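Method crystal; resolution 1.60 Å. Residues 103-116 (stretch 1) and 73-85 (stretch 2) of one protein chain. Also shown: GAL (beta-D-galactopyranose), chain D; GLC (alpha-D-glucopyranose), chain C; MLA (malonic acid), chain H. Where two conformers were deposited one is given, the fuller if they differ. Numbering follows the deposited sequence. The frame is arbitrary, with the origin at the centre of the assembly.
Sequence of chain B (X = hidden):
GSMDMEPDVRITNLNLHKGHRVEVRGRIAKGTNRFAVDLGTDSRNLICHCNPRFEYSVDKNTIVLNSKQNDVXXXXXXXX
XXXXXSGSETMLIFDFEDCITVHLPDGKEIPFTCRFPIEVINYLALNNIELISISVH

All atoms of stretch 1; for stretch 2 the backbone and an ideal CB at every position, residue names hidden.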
# COMPACT_ATOMS: atom_id res chain seq x y z
N HIS B 103 2.28 -15.67 -8.30
CA HIS B 103 3.39 -14.75 -8.59
C HIS B 103 4.35 -14.74 -7.44
O HIS B 103 4.08 -14.25 -6.33
CB HIS B 103 2.91 -13.33 -8.80
CG HIS B 103 2.06 -13.15 -10.00
ND1 HIS B 103 2.58 -12.84 -11.25
CD2 HIS B 103 0.73 -13.37 -10.20
CE1 HIS B 103 1.60 -12.76 -12.13
NE2 HIS B 103 0.47 -13.06 -11.52
N LEU B 104 5.53 -15.29 -7.66
CA LEU B 104 6.56 -15.30 -6.72
C LEU B 104 7.30 -13.91 -6.68
O LEU B 104 7.31 -13.25 -7.75
CB LEU B 104 7.57 -16.41 -7.05
CG LEU B 104 7.04 -17.87 -7.18
CD1 LEU B 104 8.09 -18.80 -7.51
CD2 LEU B 104 6.34 -18.23 -5.86
N PRO B 105 7.98 -13.60 -5.56
CA PRO B 105 8.55 -12.22 -5.43
C PRO B 105 9.79 -12.04 -6.29
O PRO B 105 10.19 -10.87 -6.45
CB PRO B 105 8.82 -12.01 -3.94
CG PRO B 105 8.93 -13.44 -3.43
CD PRO B 105 8.02 -14.30 -4.27
N ASP B 106 10.34 -13.11 -6.86
CA ASP B 106 11.47 -12.96 -7.83
C ASP B 106 10.98 -12.73 -9.26
O ASP B 106 11.79 -12.84 -10.18
CB ASP B 106 12.39 -14.20 -7.76
CG ASP B 106 11.65 -15.52 -8.11
OD1 ASP B 106 10.46 -15.50 -8.53
OD2 ASP B 106 12.37 -16.58 -8.07
N GLY B 107 9.67 -12.48 -9.49
CA GLY B 107 9.12 -12.31 -10.79
C GLY B 107 8.72 -13.53 -11.56
O GLY B 107 8.12 -13.38 -12.62
N LYS B 108 8.96 -14.76 -11.02
CA LYS B 108 8.46 -15.98 -11.63
C LYS B 108 7.03 -16.25 -11.26
O LYS B 108 6.54 -15.74 -10.28
CB LYS B 108 9.31 -17.14 -11.19
CG LYS B 108 10.80 -17.10 -11.62
CD LYS B 108 11.52 -18.27 -10.96
CE LYS B 108 12.99 -18.40 -11.36
NZ LYS B 108 13.80 -17.42 -10.61
N GLU B 109 6.36 -16.97 -12.11
CA GLU B 109 4.99 -17.39 -11.86
C GLU B 109 4.90 -18.90 -11.90
O GLU B 109 5.66 -19.63 -12.59
CB GLU B 109 4.09 -16.86 -12.92
CG GLU B 109 4.22 -15.44 -13.28
CD GLU B 109 3.34 -15.13 -14.47
OE1 GLU B 109 2.93 -16.06 -15.21
OE2 GLU B 109 3.03 -13.92 -14.62
N ILE B 110 4.00 -19.41 -11.09
CA ILE B 110 3.76 -20.83 -11.02
C ILE B 110 2.29 -21.03 -11.38
O ILE B 110 1.43 -20.58 -10.64
CB ILE B 110 4.06 -21.30 -9.61
CG1 ILE B 110 5.44 -20.77 -9.23
CG2 ILE B 110 4.02 -22.83 -9.49
CD1 ILE B 110 6.45 -21.28 -10.22
N PRO B 111 1.98 -21.71 -12.50
CA PRO B 111 0.54 -22.04 -12.78
C PRO B 111 0.07 -23.15 -11.85
O PRO B 111 0.85 -24.05 -11.48
CB PRO B 111 0.54 -22.49 -14.26
CG PRO B 111 1.96 -22.91 -14.50
CD PRO B 111 2.91 -22.21 -13.56
N PHE B 112 -1.17 -23.08 -11.44
CA PHE B 112 -1.73 -24.14 -10.64
C PHE B 112 -3.18 -24.26 -11.05
O PHE B 112 -4.06 -23.46 -10.67
CB PHE B 112 -1.55 -23.88 -9.10
CG PHE B 112 -1.74 -25.08 -8.26
CD1 PHE B 112 -0.98 -26.24 -8.38
CD2 PHE B 112 -2.81 -25.12 -7.37
CE1 PHE B 112 -1.19 -27.38 -7.63
CE2 PHE B 112 -3.01 -26.23 -6.58
CZ PHE B 112 -2.24 -27.40 -6.71
N THR B 113 -3.51 -25.29 -11.84
CA THR B 113 -4.87 -25.39 -12.37
C THR B 113 -5.84 -25.70 -11.24
O THR B 113 -5.47 -26.47 -10.32
CB THR B 113 -4.95 -26.57 -13.38
OG1 THR B 113 -4.01 -26.34 -14.41
CG2 THR B 113 -6.29 -26.64 -14.00
N CYS B 114 -7.07 -25.14 -11.28
CA CYS B 114 -8.07 -25.46 -10.30
C CYS B 114 -8.38 -26.98 -10.38
O CYS B 114 -8.76 -27.43 -11.47
CB CYS B 114 -9.34 -24.70 -10.49
SG CYS B 114 -9.19 -22.97 -9.99
N ARG B 115 -8.16 -27.71 -9.31
CA ARG B 115 -8.42 -29.18 -9.33
C ARG B 115 -9.84 -29.55 -9.07
O ARG B 115 -10.21 -30.69 -9.26
CB ARG B 115 -7.57 -29.81 -8.34
CG ARG B 115 -6.13 -29.78 -8.95
CD ARG B 115 -5.19 -30.19 -7.92
NE ARG B 115 -3.88 -30.52 -8.47
CZ ARG B 115 -2.88 -30.94 -7.70
NH1 ARG B 115 -1.69 -31.25 -8.26
NH2 ARG B 115 -3.04 -31.00 -6.38
N PHE B 116 -10.64 -28.61 -8.58
CA PHE B 116 -12.09 -28.80 -8.40
C PHE B 116 -12.81 -27.51 -8.76
O PHE B 116 -12.17 -26.47 -8.75
CB PHE B 116 -12.46 -29.30 -6.98
CG PHE B 116 -11.97 -28.44 -5.83
CD1 PHE B 116 -12.71 -27.37 -5.36
CD2 PHE B 116 -10.73 -28.67 -5.24
CE1 PHE B 116 -12.23 -26.57 -4.30
CE2 PHE B 116 -10.29 -27.91 -4.18
CZ PHE B 116 -11.02 -26.84 -3.75
N UNK B 73 -5.53 -34.41 1.18
CA UNK B 73 -4.57 -33.78 0.22
C UNK B 73 -4.54 -34.53 -1.11
O UNK B 73 -4.71 -35.75 -1.14
CB UNK B 73 -3.16 -33.74 0.81
N UNK B 74 -4.35 -33.79 -2.19
CA UNK B 74 -4.28 -34.32 -3.57
C UNK B 74 -2.76 -34.50 -3.84
O UNK B 74 -2.01 -34.72 -2.93
CB UNK B 74 -4.95 -33.39 -4.59
N UNK B 75 -2.37 -34.42 -5.15
CA UNK B 75 -0.95 -34.68 -5.50
C UNK B 75 -0.12 -33.36 -5.44
O UNK B 75 -0.56 -32.39 -6.01
CB UNK B 75 -0.86 -35.30 -6.90
N UNK B 76 1.01 -33.44 -4.80
CA UNK B 76 1.89 -32.28 -4.64
C UNK B 76 2.49 -31.90 -5.99
O UNK B 76 2.91 -32.74 -6.80
CB UNK B 76 3.00 -32.57 -3.62
N UNK B 77 2.59 -30.62 -6.24
CA UNK B 77 3.41 -30.05 -7.32
C UNK B 77 4.57 -29.32 -6.69
O UNK B 77 4.44 -28.55 -5.73
CB UNK B 77 2.60 -29.11 -8.22
N UNK B 78 5.78 -29.54 -7.18
CA UNK B 78 6.93 -28.95 -6.54
C UNK B 78 7.63 -28.00 -7.52
O UNK B 78 7.69 -28.30 -8.74
CB UNK B 78 7.89 -30.04 -6.05
N UNK B 79 8.08 -26.90 -7.00
CA UNK B 79 8.81 -25.84 -7.76
C UNK B 79 10.15 -25.58 -7.00
O UNK B 79 10.24 -25.37 -5.78
CB UNK B 79 7.98 -24.56 -7.88
N UNK B 80 11.22 -25.52 -7.81
CA UNK B 80 12.54 -25.40 -7.29
C UNK B 80 12.94 -23.94 -7.08
O UNK B 80 13.85 -23.70 -6.34
CB UNK B 80 13.53 -26.10 -8.23
N UNK B 81 12.24 -23.01 -7.69
CA UNK B 81 12.58 -21.56 -7.46
C UNK B 81 12.27 -21.26 -5.98
O UNK B 81 11.16 -21.66 -5.50
CB UNK B 81 11.79 -20.63 -8.38
N UNK B 82 13.19 -20.60 -5.27
CA UNK B 82 12.99 -20.44 -3.80
C UNK B 82 13.45 -19.08 -3.27
O UNK B 82 14.43 -18.98 -2.55
CB UNK B 82 13.74 -21.54 -3.05
N UNK B 83 12.68 -18.03 -3.67
CA UNK B 83 13.09 -16.64 -3.30
C UNK B 83 12.59 -16.20 -1.94
O UNK B 83 11.82 -15.28 -1.83
CB UNK B 83 12.58 -15.65 -4.35
N UNK B 84 13.06 -16.89 -0.88
CA UNK B 84 12.63 -16.64 0.47
C UNK B 84 13.74 -16.82 1.48
O UNK B 84 14.65 -17.59 1.26
CB UNK B 84 11.46 -17.56 0.82
N UNK B 85 13.65 -16.08 2.55
CA UNK B 85 14.57 -16.17 3.69
C UNK B 85 13.77 -16.10 4.97
O UNK B 85 12.96 -15.15 5.21
CB UNK B 85 15.62 -15.06 3.65
C1 GAL D . 2.06 -32.74 4.16
C2 GAL D . 2.15 -31.71 5.26
C3 GAL D . 1.00 -30.74 5.18
C4 GAL D . 0.92 -30.18 3.76
C5 GAL D . 0.87 -31.36 2.76
C6 GAL D . 0.82 -30.83 1.34
O2 GAL D . 2.03 -32.44 6.51
O3 GAL D . 1.07 -29.78 6.20
O4 GAL D . 2.02 -29.27 3.51
O5 GAL D . 2.05 -32.12 2.91
O6 GAL D . 0.85 -31.87 0.38
C1 GLC C . 4.83 -37.00 2.58
C2 GLC C . 5.14 -35.71 1.82
C3 GLC C . 4.80 -34.54 2.75
C4 GLC C . 3.38 -34.57 3.35
C5 GLC C . 3.13 -35.94 4.00
C6 GLC C . 1.65 -36.08 4.39
O1 GLC C . 5.75 -37.01 3.65
O2 GLC C . 6.52 -35.66 1.50
O3 GLC C . 4.89 -33.35 1.93
O4 GLC C . 3.25 -33.50 4.32
O5 GLC C . 3.50 -37.00 3.08
O6 GLC C . 0.58 -35.88 3.42
C1 MLA H . -1.09 -28.14 -12.12
O1A MLA H . -1.52 -27.10 -12.67
O1B MLA H . 0.04 -28.59 -12.47
C2 MLA H . -2.03 -28.96 -11.19
C3 MLA H . -2.62 -30.19 -11.92
O3A MLA H . -2.54 -30.26 -13.16
O3B MLA H . -3.21 -31.11 -11.31

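Position 73 points its CA-to-CB bond away from stretch 1, and a sugar lies on that side. A flat apolar ring would suit the C-H surface of a pyranose, though polar groups could also serve. The residue is W73: its ring has the galactose C5 over one face, and W73 CZ2 comes 3.5 Å from GAL C4.

Position 74 turns back toward stretch 1, its ideal CB 3.5 Å from R115 NH2. So close to a guanidinium, a short acid or a small polar residue looks suitable. D74 is found, but its carboxylate makes no salt bridge with R115. The closest approach is D74 CB to R115 NH2, 3.6 Å, and D74 OD2 is hydrogen-bonded elsewhere in the structure.

At position 75 the backbone matters more than the side chain. Its carbonyl receives two hydrogen bonds, R115 NH1 to O at 2.8 Å and R115 NH2 to O at 2.9 Å, which any residue type could accept. The CB points sideways, so many side chains would fit; the choice is I75, whose CB lies 4.3 Å from R115 NH1.

Position 76 points away, toward the sugars, whose hydroxyls invite an acceptor. E76 supplies one: OE2 accepts from GLC O3 at 2.6 Å and from GAL O6 at 2.7 Å.

Position 77 faces stretch 1, its ideal CB 4.2 Å from F112 CE1. To one side of the ring lie P111 O and a carboxylate of the malonate, so a long chain with a donor at its tip suits best: lysine or arginine. K77, with every chi in t, runs past the ring edge (CD to F112 CD1, 4.0 Å), and its NZ donates to P111 O at 2.9 Å and to MLA O1B at 3.0 Å.

Position 78 points away, with nothing of stretch 1 nearby, and polar residues would do. It is K78.

Position 79 points toward I110, its ideal CB 4.3 Å from I110 CD1. An aliphatic chain would be the simple reading, but a longer polar one could also pack there. E79 places OE2 3.3 Å from I110 CD1, while E79 OE1 accepts a hydrogen bond from the backbone N of position 81 at 2.9 Å.

Position 80 is out of reach and tolerant; it is T80.

Position 81 leaves little room: its ideal CB is 3.5 Å from K108 CD and 4.1 Å from D106 OD2. Something small is called for, alanine or perhaps serine. A81 packs its CB 4.2 Å from L104 CD1, beside the salt bridge of K108 NZ to D106 OD2 (3.0 Å).

Position 82 points away and is free of stretch 1; it is F82.

Position 83 faces the turn, its ideal CB 3.7 Å from D106 CB. A compact apolar residue fits, and phi of -86° permits proline. P83 sets CG 3.9 Å from P105 CD and 4.3 Å from L104 CB.

Position 84 points sideways, but a long apolar chain could reach L104 and P105. F84 does, with CZ 4.4 Å from L104 CD2 and CE1 4.2 Å from P105 CD.

Position 85 is out of reach: K85.

Stretch 2, residues 73-85: WDIEKKETAFPFK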
# COMPACT_ATOMS: atom_id res chain seq x y z
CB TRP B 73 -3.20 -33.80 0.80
CG TRP B 73 -2.96 -32.95 2.00
CD1 TRP B 73 -2.74 -33.36 3.27
CD2 TRP B 73 -2.94 -31.51 2.05
NE1 TRP B 73 -2.57 -32.32 4.12
CE2 TRP B 73 -2.70 -31.14 3.38
CE3 TRP B 73 -3.13 -30.50 1.08
CZ2 TRP B 73 -2.57 -29.78 3.80
CZ3 TRP B 73 -3.06 -29.14 1.52
CH2 TRP B 73 -2.82 -28.82 2.85
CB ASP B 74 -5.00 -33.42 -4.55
CG ASP B 74 -6.55 -33.31 -4.29
OD1 ASP B 74 -7.16 -34.40 -4.15
OD2 ASP B 74 -7.19 -32.18 -4.24
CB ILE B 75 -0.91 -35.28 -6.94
CG1 ILE B 75 -1.67 -36.59 -6.99
CG2 ILE B 75 0.49 -35.44 -7.38
CD1 ILE B 75 -1.81 -37.16 -8.36
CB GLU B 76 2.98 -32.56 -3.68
CG GLU B 76 2.56 -32.60 -2.23
CD GLU B 76 3.58 -33.05 -1.24
OE1 GLU B 76 4.77 -33.39 -1.57
OE2 GLU B 76 3.22 -32.98 -0.07
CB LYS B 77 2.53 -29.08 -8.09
CG LYS B 77 3.34 -28.38 -9.22
CD LYS B 77 2.47 -27.41 -10.00
CE LYS B 77 3.19 -26.97 -11.27
NZ LYS B 77 2.22 -26.49 -12.28
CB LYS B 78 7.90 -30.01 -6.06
CG LYS B 78 7.29 -31.00 -5.07
CD LYS B 78 8.29 -32.03 -4.60
CE LYS B 78 7.71 -33.11 -3.70
NZ LYS B 78 8.74 -33.74 -2.82
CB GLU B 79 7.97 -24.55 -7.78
CG GLU B 79 8.59 -23.27 -8.29
CD GLU B 79 9.16 -23.40 -9.70
OE1 GLU B 79 10.38 -23.13 -9.88
OE2 GLU B 79 8.39 -23.87 -10.57
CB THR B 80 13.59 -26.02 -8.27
OG1 THR B 80 13.46 -25.44 -9.58
CG2 THR B 80 13.33 -27.40 -8.48
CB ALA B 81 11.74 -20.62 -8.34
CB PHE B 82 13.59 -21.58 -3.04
CG PHE B 82 13.08 -21.66 -1.63
CD1 PHE B 82 11.90 -22.35 -1.42
CD2 PHE B 82 13.77 -21.19 -0.58
CE1 PHE B 82 11.42 -22.48 -0.14
CE2 PHE B 82 13.31 -21.31 0.74
CZ PHE B 82 12.09 -21.93 0.94
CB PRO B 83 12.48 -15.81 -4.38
CG PRO B 83 11.16 -16.57 -4.68
CD PRO B 83 11.58 -18.02 -4.65
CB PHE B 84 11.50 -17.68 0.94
CG PHE B 84 10.37 -17.80 -0.00
CD1 PHE B 84 9.39 -16.79 -0.06
CD2 PHE B 84 10.31 -18.82 -0.95
CE1 PHE B 84 8.39 -16.91 -0.97
CE2 PHE B 84 9.30 -18.93 -1.90
CZ PHE B 84 8.34 -17.93 -1.91
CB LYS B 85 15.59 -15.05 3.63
CG LYS B 85 16.71 -15.23 4.64
CD LYS B 85 17.61 -13.97 4.70
CE LYS B 85 18.58 -14.01 5.89
NZ LYS B 85 19.60 -15.02 5.52
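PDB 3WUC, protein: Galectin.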